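Local coordinates for protein STE5 (Saccharomyces cerevisiae, PDB 3FZE), which acts as a scaffold in yeast pheromone signalling, its minimal scaffold domain serving as cocatalyst when Ste7 phosphorylates the MAP kinase Fus3, at residues C57-N62 against T91-I96; L111-V116 against R133-F138; S119-E122 against L128-D131. All blocks are in the same frame, centred on the assembly; numbering follows the deposited sequence.

Contact 1 (C57-N62 against T91-I96)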
# COMPACT_ATOMS: atom_id res chain seq x y z
N CYS A 57 6.13 -2.21 0.73
CA CYS A 57 6.92 -1.48 1.70
C CYS A 57 6.01 -1.11 2.86
O CYS A 57 4.93 -0.59 2.66
CB CYS A 57 7.48 -0.21 1.05
SG CYS A 57 8.57 0.73 2.15
N PHE A 58 6.46 -1.44 4.08
CA PHE A 58 5.76 -1.05 5.30
C PHE A 58 6.47 0.13 5.94
O PHE A 58 7.69 0.13 6.05
CB PHE A 58 5.73 -2.22 6.29
CG PHE A 58 4.71 -3.27 5.97
CD1 PHE A 58 3.36 -3.03 6.21
CD2 PHE A 58 5.10 -4.50 5.48
CE1 PHE A 58 2.41 -4.01 5.92
CE2 PHE A 58 4.16 -5.48 5.20
CZ PHE A 58 2.82 -5.23 5.41
N VAL A 59 5.69 1.12 6.36
CA VAL A 59 6.23 2.35 6.95
C VAL A 59 5.50 2.64 8.25
O VAL A 59 4.28 2.48 8.33
CB VAL A 59 6.04 3.54 5.99
CG1 VAL A 59 6.62 4.83 6.59
CG2 VAL A 59 6.67 3.23 4.64
N ASP A 60 6.23 3.04 9.28
CA ASP A 60 5.58 3.37 10.55
C ASP A 60 5.00 4.79 10.57
O ASP A 60 5.14 5.55 9.60
CB ASP A 60 6.46 3.05 11.78
CG ASP A 60 7.59 4.06 12.03
OD1 ASP A 60 7.59 5.17 11.46
OD2 ASP A 60 8.49 3.72 12.83
N ARG A 61 4.34 5.14 11.66
CA ARG A 61 3.63 6.42 11.71
C ARG A 61 4.55 7.63 11.71
O ARG A 61 4.09 8.75 11.46
CB ARG A 61 2.68 6.46 12.91
CG ARG A 61 3.35 6.41 14.26
CD ARG A 61 2.30 6.33 15.34
NE ARG A 61 2.88 6.39 16.68
CZ ARG A 61 2.17 6.39 17.80
NH1 ARG A 61 0.84 6.32 17.75
NH2 ARG A 61 2.78 6.45 18.98
N ASN A 62 5.83 7.41 11.96
CA ASN A 62 6.83 8.48 11.89
C ASN A 62 7.69 8.43 10.63
O ASN A 62 8.76 9.05 10.56
CB ASN A 62 7.71 8.44 13.14
CG ASN A 62 6.91 8.75 14.37
OD1 ASN A 62 6.25 9.79 14.43
ND2 ASN A 62 6.95 7.86 15.35
N THR A 91 15.75 4.44 8.89
CA THR A 91 15.62 4.81 7.48
C THR A 91 14.29 5.50 7.20
O THR A 91 13.24 4.88 7.30
CB THR A 91 15.72 3.59 6.56
OG1 THR A 91 16.94 2.88 6.82
CG2 THR A 91 15.69 4.02 5.09
N GLN A 92 14.35 6.78 6.85
CA GLN A 92 13.14 7.52 6.46
C GLN A 92 12.66 7.12 5.07
O GLN A 92 13.46 6.95 4.15
CB GLN A 92 13.39 9.03 6.50
CG GLN A 92 13.33 9.61 7.91
CD GLN A 92 11.91 9.78 8.43
OE1 GLN A 92 11.14 10.62 7.93
NE2 GLN A 92 11.57 9.02 9.46
N PHE A 93 11.35 6.95 4.93
CA PHE A 93 10.77 6.61 3.64
C PHE A 93 10.61 7.81 2.70
O PHE A 93 10.25 8.90 3.12
CB PHE A 93 9.41 5.95 3.83
CG PHE A 93 8.70 5.71 2.54
CD1 PHE A 93 8.95 4.57 1.79
CD2 PHE A 93 7.81 6.65 2.04
CE1 PHE A 93 8.31 4.35 0.59
CE2 PHE A 93 7.16 6.44 0.82
CZ PHE A 93 7.42 5.29 0.10
N SER A 94 10.85 7.57 1.41
CA SER A 94 10.44 8.49 0.36
C SER A 94 10.22 7.67 -0.89
O SER A 94 10.77 6.57 -1.02
CB SER A 94 11.50 9.56 0.10
OG SER A 94 12.68 9.00 -0.45
N PRO A 95 9.40 8.18 -1.82
CA PRO A 95 9.20 7.43 -3.06
C PRO A 95 10.52 7.22 -3.81
O PRO A 95 10.76 6.11 -4.29
CB PRO A 95 8.25 8.32 -3.85
CG PRO A 95 7.45 9.02 -2.79
CD PRO A 95 8.43 9.28 -1.67
N ILE A 96 11.36 8.25 -3.91
CA ILE A 96 12.64 8.08 -4.59
C ILE A 96 13.52 7.05 -3.89
O ILE A 96 14.18 6.25 -4.54
CB ILE A 96 13.41 9.41 -4.78
CG1 ILE A 96 14.66 9.18 -5.63
CG2 ILE A 96 13.80 10.02 -3.44
CD1 ILE A 96 14.37 8.50 -6.95

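Contact 2 (L111-V116 against R133-F138)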
# COMPACT_ATOMS: atom_id res chain seq x y z
N LEU A 111 4.10 -0.14 -13.75
CA LEU A 111 3.99 -0.41 -12.33
C LEU A 111 2.89 0.42 -11.70
O LEU A 111 2.91 1.65 -11.77
CB LEU A 111 5.34 -0.10 -11.67
CG LEU A 111 5.53 -0.36 -10.18
CD1 LEU A 111 5.23 -1.81 -9.85
CD2 LEU A 111 6.96 0.02 -9.80
N GLY A 112 1.92 -0.25 -11.10
CA GLY A 112 0.88 0.42 -10.33
C GLY A 112 1.35 0.64 -8.91
O GLY A 112 1.86 -0.27 -8.27
N ILE A 113 1.17 1.86 -8.41
CA ILE A 113 1.58 2.22 -7.06
C ILE A 113 0.37 2.43 -6.19
O ILE A 113 -0.51 3.23 -6.52
CB ILE A 113 2.45 3.49 -7.04
CG1 ILE A 113 3.66 3.32 -7.95
CG2 ILE A 113 2.87 3.83 -5.61
CD1 ILE A 113 4.57 2.22 -7.52
N VAL A 114 0.32 1.73 -5.06
CA VAL A 114 -0.81 1.83 -4.16
C VAL A 114 -0.28 2.24 -2.79
O VAL A 114 0.41 1.46 -2.14
CB VAL A 114 -1.58 0.50 -4.06
CG1 VAL A 114 -2.77 0.64 -3.13
CG2 VAL A 114 -2.03 0.05 -5.45
N ALA A 115 -0.58 3.46 -2.38
CA ALA A 115 -0.10 3.97 -1.10
C ALA A 115 -1.28 4.14 -0.15
O ALA A 115 -2.19 4.91 -0.41
CB ALA A 115 0.65 5.30 -1.29
N VAL A 116 -1.26 3.40 0.95
CA VAL A 116 -2.36 3.43 1.91
C VAL A 116 -1.80 3.71 3.30
O VAL A 116 -0.80 3.11 3.71
CB VAL A 116 -3.13 2.10 1.93
CG1 VAL A 116 -4.41 2.24 2.75
CG2 VAL A 116 -3.46 1.63 0.50
N ARG A 133 6.45 11.20 -7.99
CA ARG A 133 7.34 11.67 -9.05
C ARG A 133 8.08 10.60 -9.85
O ARG A 133 7.84 10.42 -11.04
CB ARG A 133 8.38 12.62 -8.44
N CYS A 134 8.99 9.91 -9.18
CA CYS A 134 9.99 9.06 -9.82
C CYS A 134 9.42 7.80 -10.47
O CYS A 134 10.11 7.13 -11.22
CB CYS A 134 10.99 8.64 -8.76
SG CYS A 134 10.12 8.03 -7.29
N PHE A 135 8.18 7.47 -10.15
CA PHE A 135 7.57 6.30 -10.75
C PHE A 135 6.97 6.66 -12.11
O PHE A 135 6.00 6.05 -12.57
CB PHE A 135 6.57 5.63 -9.80
CG PHE A 135 7.22 5.02 -8.59
CD1 PHE A 135 7.23 5.68 -7.38
CD2 PHE A 135 7.86 3.79 -8.68
CE1 PHE A 135 7.85 5.13 -6.28
CE2 PHE A 135 8.48 3.23 -7.59
CZ PHE A 135 8.48 3.90 -6.38
N THR A 136 7.56 7.67 -12.75
CA THR A 136 7.33 7.97 -14.16
C THR A 136 8.33 7.15 -14.96
O THR A 136 9.50 7.06 -14.59
CB THR A 136 7.53 9.47 -14.48
OG1 THR A 136 8.89 9.85 -14.23
CG2 THR A 136 6.60 10.33 -13.64
N SER A 137 7.88 6.55 -16.06
CA SER A 137 8.72 5.60 -16.78
C SER A 137 8.26 5.42 -18.22
O SER A 137 7.67 4.40 -18.56
CB SER A 137 8.69 4.24 -16.08
N PHE A 138 8.55 6.42 -19.06
CA PHE A 138 8.10 6.39 -20.45
C PHE A 138 9.13 5.81 -21.42
O PHE A 138 10.12 6.47 -21.75
CB PHE A 138 7.68 7.80 -20.90
CG PHE A 138 7.04 7.83 -22.27
CD1 PHE A 138 5.81 7.24 -22.48
CD2 PHE A 138 7.67 8.47 -23.33
CE1 PHE A 138 5.21 7.27 -23.73
CE2 PHE A 138 7.08 8.50 -24.58
CZ PHE A 138 5.85 7.90 -24.78
O HOH W 1 3.67 5.04 -11.79

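Contact 3 (S119-E122 against L128-D131)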
# COMPACT_ATOMS: atom_id res chain seq x y z
N SER A 119 -2.24 6.79 9.34
CA SER A 119 -1.56 7.65 10.32
C SER A 119 -1.95 9.12 10.18
O SER A 119 -2.57 9.52 9.20
CB SER A 119 -0.04 7.49 10.23
OG SER A 119 0.47 7.93 8.98
N ASN A 120 -1.59 9.92 11.18
CA ASN A 120 -1.99 11.32 11.20
C ASN A 120 -1.55 12.10 9.97
O ASN A 120 -0.46 11.90 9.43
CB ASN A 120 -1.47 11.99 12.47
CG ASN A 120 -2.13 11.45 13.72
OD1 ASN A 120 -3.26 10.97 13.69
ND2 ASN A 120 -1.41 11.51 14.84
N MET A 121 -2.42 13.01 9.52
CA MET A 121 -2.15 13.79 8.32
C MET A 121 -1.16 14.92 8.57
O MET A 121 -1.50 16.09 8.46
CB MET A 121 -3.45 14.33 7.72
CG MET A 121 -4.42 13.23 7.28
SD MET A 121 -3.73 12.22 5.95
CE MET A 121 -3.75 13.41 4.61
N GLU A 122 0.06 14.54 8.93
CA GLU A 122 1.15 15.50 9.11
C GLU A 122 2.08 15.43 7.90
O GLU A 122 2.58 14.36 7.55
CB GLU A 122 1.92 15.19 10.40
CG GLU A 122 1.10 15.45 11.65
CD GLU A 122 1.64 14.73 12.87
OE1 GLU A 122 2.78 14.21 12.79
OE2 GLU A 122 0.94 14.68 13.90
N LEU A 128 1.30 9.93 2.36
CA LEU A 128 0.31 10.43 1.40
C LEU A 128 0.65 11.84 0.88
O LEU A 128 0.08 12.28 -0.13
CB LEU A 128 -1.10 10.37 2.00
CG LEU A 128 -1.57 9.03 2.56
CD1 LEU A 128 -2.91 9.14 3.23
CD2 LEU A 128 -1.63 7.99 1.45
N PHE A 129 1.57 12.52 1.54
CA PHE A 129 1.98 13.87 1.11
C PHE A 129 3.19 13.84 0.18
O PHE A 129 3.63 14.88 -0.31
CB PHE A 129 2.34 14.74 2.33
CG PHE A 129 1.17 15.12 3.18
CD1 PHE A 129 0.62 16.39 3.10
CD2 PHE A 129 0.61 14.21 4.06
CE1 PHE A 129 -0.46 16.74 3.88
CE2 PHE A 129 -0.47 14.56 4.84
CZ PHE A 129 -1.01 15.82 4.75
N GLN A 130 3.74 12.66 -0.06
CA GLN A 130 5.06 12.58 -0.68
C GLN A 130 4.95 12.57 -2.20
O GLN A 130 3.87 12.37 -2.73
CB GLN A 130 5.83 11.37 -0.12
CG GLN A 130 6.11 11.50 1.38
CD GLN A 130 6.69 10.25 2.01
OE1 GLN A 130 7.11 9.33 1.30
NE2 GLN A 130 6.71 10.21 3.35
N ASP A 131 6.06 12.81 -2.89
CA ASP A 131 6.01 12.91 -4.34
C ASP A 131 6.41 11.60 -5.02
O ASP A 131 7.56 11.16 -4.95
CB ASP A 131 6.81 14.11 -4.87
CG ASP A 131 8.31 13.89 -4.82
OD1 ASP A 131 8.79 13.11 -3.97
OD2 ASP A 131 9.02 14.52 -5.64

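Contact 1 (C57-N62 against T91-I96)
The ring of Phe93 is met obliquely by two side chains of strand 55-60: Val59 CG2 lies 3.8 Å from Phe93 CG, and Cys57 SG lies 3.9 Å from Phe93 CD1. In this alpha/beta/alpha, vWA-like fold, the contact lays the chain leading into helix 95-102 against one face of the central sheet. Cys57 and Val59, two residues apart on the strand, both direct their side chains to that face, while Phe58 between them turns to the other. The cysteine makes a sulfur-aromatic contact, its SG 4.9 Å from the Phe93 ring centroid and well off the ring normal. Slim cysteine leaves room for the phenyl ring, to which valine, beta-branched and suited to a strand, offers a methyl. With CG anti to the backbone N (chi1 174°), Phe93 carries its ring in toward the sheet, where Ile23, Val65 and Leu98 help to bury it. Just beyond, Ser94 is the N-cap of the helix, and its OG caps Trp97 N.

Polar bonds take over at Asp60 and Asn62. Asp60 OD1 accepts from Asn62 N in an Asx turn, the donor arriving from above the carboxylate plane. The bend of Gln92 at chi2 brings its amide to this turn, where NE2 donates to Asn62 O at 3.0 Å in a nearly straight bond (173°), with the acceptor almost in the Gln92 amide plane.

Contact 2 (L111-V116 against R133-F138)
The first torsion of Ile113 (chi1 -57°) sets CG1 anti to the carbonyl carbon, and chi1 of -67° does the same for CG of Phe135; these settings carry Ile113 CD1 and the Phe135 ring toward each other. The two side chains cross at about a right angle. Ile113 CD1 comes over one face of the Phe135 ring, offset toward its rim, in a CH-pi contact: the methyl is 4.0 Å from the centroid and only 16° off the ring normal. Leu111, two residues earlier on the same strand, reaches the ring obliquely, with CD2 4.0 Å from Phe135 CD2. Branched aliphatic residues suit this strand because their methyls cover a broad ring. Were Phe135 an alanine, Ile113 CD1 and Leu111 CD2 would probably lose their aromatic partner, leaving a gap between strand and loop. A water spans the backbones, donating to Phe135 O at 2.7 Å and more weakly to Leu111 O. Lys99 of helix 95-102 and Ile107 of the loop that follows also touch Phe135. The packing settles 133-138, part of the long connection from strand 111-117 to strand 145-150, back onto the first of these strands, in the sheet of the vWA-like fold.

Contact 3 (S119-E122 against L128-D131)
Apolar packing carries most of this contact, with Met121 set between Leu128 and Phe129. The methyl of Met121 does the closest work: CE lies 3.5 Å from Phe129 CE2 and 3.7 Å from Phe129 CZ, approaching the ring obliquely. Bends at chi2 and chi3, -63° and -69°, curl the methionine back so that this terminal methyl reaches the phenyl group. An unbranched, flexible chain is well suited to such a turn. On the aliphatic side, Met121 SD touches Leu128 CD1 at 4.2 Å, the two side chains passing at a slant.

The sulfur adds a Met-aromatic contact, SD standing 5.4 Å from the Phe129 centroid and 69° off the ring normal, which is again oblique.

Backbone atoms supply a third kind of interaction. Glu122 C sits 4.1 Å above one face of the Phe129 ring, offset toward its rim, so main-chain atoms of Glu122 pack on that face. Met121 is the centre of an inverse gamma turn, with a weak bond from Glu122 N to Asn120 O, a tight bend that probably helps to bring the main chain of Met121 and Glu122 to the ring.

Lys149 touches both Met121 and Leu128, linking the pair to strand 145-150. Two irregular pieces of the connection after strand 111-117, one with an inverse gamma turn and the other with the end of a 3-10 segment, thus pack together in the vWA-like fold.

In the fold
Contact 1 is buried, contacts 2 and 3 only partly. Contacts 1 and 2 both reach the central sheet, through strands 55-60 and 111-117, and meet at the start of helix 95-102, where Cys134 SG packs against Pro95 and Ile96. Contact 3 joins two pieces of one loop and is nested within the chain that contact 2 closes; Leu128 still touches Ala115 O, and contact 3 meets contact 1 where Gln130 packs on Phe93 and Pro95. Each centres on a phenylalanine, but its partners differ: cysteine and valine in contact 1, aliphatic methyls in contact 2, methionine and a peptide in contact 3. Only contact 1 adds a direct hydrogen bond between its segments; contact 2 uses a water.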